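Borrelidin polyketide synthase, type I (Streptomyces parvulus, PDB 6OBT) is a modular synthase of the polyketide borrelidin, whose dehydratase domain, the part described here, probably removes water from a carrier-bound beta-hydroxyacyl chain. Local coordinates at residues A[221-230]-A[263-271]. Residues are numbered along the deposited sequence; the frame is centred on the assembly and turned at random.
Sequences VDAYGLHPGL and LFATGVTSL
Leu230 puts its CD2 methyl on the bare backbone of Val268 and Thr269, 3.5 Å from Val268 O and close to the carbonyl carbon of Thr269. Its branch carbon CG, with CD1 beside it, meets the CD1 methyl of Leu271 at 3.7 Å, the two leucine side chains crossing at a slant. With CG swung opposite the backbone N (chi1 180°), Leu230 reaches from the first turn of helix 228-236 toward 268-271; Ile213 of strand 208-214 also packs on it, and Val292 of strand 291-301 on Leu271.

Val221 and Gly225 show how apolar contact and water can share one interface. The CG2 methyl of Val221 rests over Gly267, 3.9 Å from Gly267 O, and also touches CG2 of Thr269. Gly225 presents its backbone to Leu263, whose CD2 approaches Gly225 C at 3.8 Å. Gly225 O receives a weak hydrogen bond from Gly267 N (3.5 Å), a CA-H contact from Thr266 and a hydrogen bond from a water that also donates to Ala265 O and accepts from Val268 N.

Dehydratase domains of this family adopt a double hotdog fold, in which long helices are wrapped by antiparallel strands. Here the link 264-269 between strands 254-263 and 270-276 is joined to the approach to helix 228-236, while Glu88 of helix 83-97 takes hydrogen bonds from Gly225 N and Leu226 N.

At the helix start, His227 is the N-cap: its ND1 accepts from Gly229 N at 3.1 Å, the donor tilted 18° out of the ring plane. A further water accepts from His227 N and donates to Val268 O at 2.7 Å, tying this cap to the carbonyl that Leu230 CD2 touches.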
# COMPACT_ATOMS: atom_id res chain seq x y z
N VAL A 221 -15.38 -6.04 -20.24
CA VAL A 221 -15.05 -7.00 -19.19
C VAL A 221 -13.55 -7.24 -19.09
O VAL A 221 -13.11 -8.17 -18.41
CB VAL A 221 -15.81 -8.33 -19.40
CG1 VAL A 221 -17.30 -8.07 -19.59
CG2 VAL A 221 -15.26 -9.08 -20.60
N ASP A 222 -12.75 -6.39 -19.74
CA ASP A 222 -11.31 -6.63 -19.82
C ASP A 222 -10.67 -6.69 -18.43
O ASP A 222 -9.78 -7.52 -18.19
CB ASP A 222 -10.64 -5.55 -20.67
CG ASP A 222 -10.67 -5.89 -22.15
OD1 ASP A 222 -10.80 -7.09 -22.48
OD2 ASP A 222 -10.57 -4.96 -22.97
N ALA A 223 -11.09 -5.83 -17.51
CA ALA A 223 -10.39 -5.71 -16.23
C ALA A 223 -11.08 -6.48 -15.11
O ALA A 223 -10.92 -6.12 -13.93
CB ALA A 223 -10.21 -4.24 -15.86
N TYR A 224 -11.83 -7.52 -15.44
CA TYR A 224 -12.52 -8.34 -14.46
C TYR A 224 -12.20 -9.81 -14.73
O TYR A 224 -11.85 -10.19 -15.84
CB TYR A 224 -14.03 -8.11 -14.50
CG TYR A 224 -14.40 -6.69 -14.18
CD1 TYR A 224 -14.60 -6.30 -12.86
CD2 TYR A 224 -14.58 -5.74 -15.18
CE1 TYR A 224 -14.94 -5.00 -12.54
CE2 TYR A 224 -14.93 -4.42 -14.87
CZ TYR A 224 -15.11 -4.07 -13.55
OH TYR A 224 -15.45 -2.77 -13.20
N GLY A 225 -12.31 -10.62 -13.68
CA GLY A 225 -12.25 -12.05 -13.86
C GLY A 225 -13.60 -12.48 -14.42
O GLY A 225 -13.69 -12.94 -15.56
N LEU A 226 -14.64 -12.28 -13.62
CA LEU A 226 -16.04 -12.42 -14.04
C LEU A 226 -16.77 -11.14 -13.70
O LEU A 226 -16.89 -10.80 -12.51
CB LEU A 226 -16.71 -13.62 -13.37
CG LEU A 226 -18.17 -13.88 -13.78
CD1 LEU A 226 -18.24 -14.18 -15.27
CD2 LEU A 226 -18.76 -15.02 -12.98
N HIS A 227 -17.24 -10.42 -14.72
CA HIS A 227 -17.88 -9.12 -14.50
C HIS A 227 -18.94 -9.22 -13.40
O HIS A 227 -19.79 -10.12 -13.45
CB HIS A 227 -18.53 -8.61 -15.79
CG HIS A 227 -18.93 -7.17 -15.74
ND1 HIS A 227 -20.07 -6.73 -15.11
CD2 HIS A 227 -18.32 -6.07 -16.25
CE1 HIS A 227 -20.16 -5.41 -15.23
NE2 HIS A 227 -19.11 -4.99 -15.92
N PRO A 228 -18.94 -8.29 -12.43
CA PRO A 228 -19.92 -8.38 -11.32
C PRO A 228 -21.37 -8.50 -11.74
O PRO A 228 -22.15 -9.15 -11.04
CB PRO A 228 -19.65 -7.08 -10.55
CG PRO A 228 -18.18 -6.85 -10.74
CD PRO A 228 -17.88 -7.30 -12.16
N GLY A 229 -21.77 -7.86 -12.84
CA GLY A 229 -23.18 -7.92 -13.22
C GLY A 229 -23.58 -9.31 -13.68
O GLY A 229 -24.72 -9.74 -13.46
N LEU A 230 -22.65 -10.01 -14.31
CA LEU A 230 -22.92 -11.37 -14.76
C LEU A 230 -22.76 -12.35 -13.60
O LEU A 230 -23.59 -13.25 -13.42
CB LEU A 230 -21.97 -11.72 -15.90
CG LEU A 230 -22.08 -13.10 -16.52
CD1 LEU A 230 -23.49 -13.28 -17.04
CD2 LEU A 230 -21.09 -13.25 -17.62
N LEU A 263 -12.71 -20.05 -10.37
CA LEU A 263 -12.95 -19.40 -11.65
C LEU A 263 -11.98 -19.98 -12.66
O LEU A 263 -10.75 -19.89 -12.49
CB LEU A 263 -12.78 -17.88 -11.52
CG LEU A 263 -13.03 -17.07 -12.79
CD1 LEU A 263 -14.51 -17.16 -13.18
CD2 LEU A 263 -12.62 -15.63 -12.63
N PHE A 264 -12.52 -20.61 -13.71
CA PHE A 264 -11.68 -21.32 -14.67
C PHE A 264 -11.33 -20.49 -15.89
O PHE A 264 -10.36 -20.81 -16.58
CB PHE A 264 -12.36 -22.62 -15.10
CG PHE A 264 -12.78 -23.48 -13.94
CD1 PHE A 264 -11.83 -24.19 -13.23
CD2 PHE A 264 -14.10 -23.55 -13.56
CE1 PHE A 264 -12.20 -24.97 -12.14
CE2 PHE A 264 -14.48 -24.32 -12.47
CZ PHE A 264 -13.52 -25.03 -11.77
N ALA A 265 -12.04 -19.39 -16.12
CA ALA A 265 -11.85 -18.60 -17.33
C ALA A 265 -12.20 -17.16 -17.05
O ALA A 265 -13.10 -16.88 -16.26
CB ALA A 265 -12.73 -19.12 -18.47
N THR A 266 -11.48 -16.25 -17.71
CA THR A 266 -11.76 -14.82 -17.63
C THR A 266 -12.28 -14.31 -18.97
O THR A 266 -12.13 -14.96 -20.01
CB THR A 266 -10.51 -14.05 -17.21
OG1 THR A 266 -9.49 -14.23 -18.20
CG2 THR A 266 -10.00 -14.57 -15.88
N GLY A 267 -12.94 -13.16 -18.93
CA GLY A 267 -13.48 -12.54 -20.13
C GLY A 267 -14.78 -13.13 -20.65
O GLY A 267 -15.20 -12.76 -21.76
N VAL A 268 -15.43 -14.01 -19.90
CA VAL A 268 -16.68 -14.61 -20.36
C VAL A 268 -17.82 -13.60 -20.26
O VAL A 268 -17.97 -12.91 -19.25
CB VAL A 268 -16.99 -15.88 -19.55
CG1 VAL A 268 -18.25 -16.53 -20.02
CG2 VAL A 268 -15.82 -16.86 -19.64
N THR A 269 -18.64 -13.52 -21.32
CA THR A 269 -19.76 -12.58 -21.33
C THR A 269 -21.12 -13.27 -21.33
O THR A 269 -22.14 -12.58 -21.20
CB THR A 269 -19.69 -11.65 -22.55
OG1 THR A 269 -19.76 -12.43 -23.75
CG2 THR A 269 -18.39 -10.84 -22.56
N SER A 270 -21.18 -14.59 -21.49
CA SER A 270 -22.43 -15.32 -21.54
C SER A 270 -22.24 -16.69 -20.90
O SER A 270 -21.26 -17.38 -21.20
CB SER A 270 -22.94 -15.48 -22.98
OG SER A 270 -24.07 -16.33 -23.02
N LEU A 271 -23.19 -17.09 -20.04
CA LEU A 271 -23.03 -18.30 -19.25
C LEU A 271 -24.23 -19.23 -19.39
O LEU A 271 -25.37 -18.79 -19.57
CB LEU A 271 -22.87 -18.01 -17.77
CG LEU A 271 -21.64 -17.21 -17.37
CD1 LEU A 271 -21.85 -16.74 -15.95
CD2 LEU A 271 -20.41 -18.08 -17.49
O HOH W 1 -13.92 -10.68 -17.60
O HOH W 2 -15.14 -14.93 -17.09
O HOH W 3 -16.73 -11.32 -17.47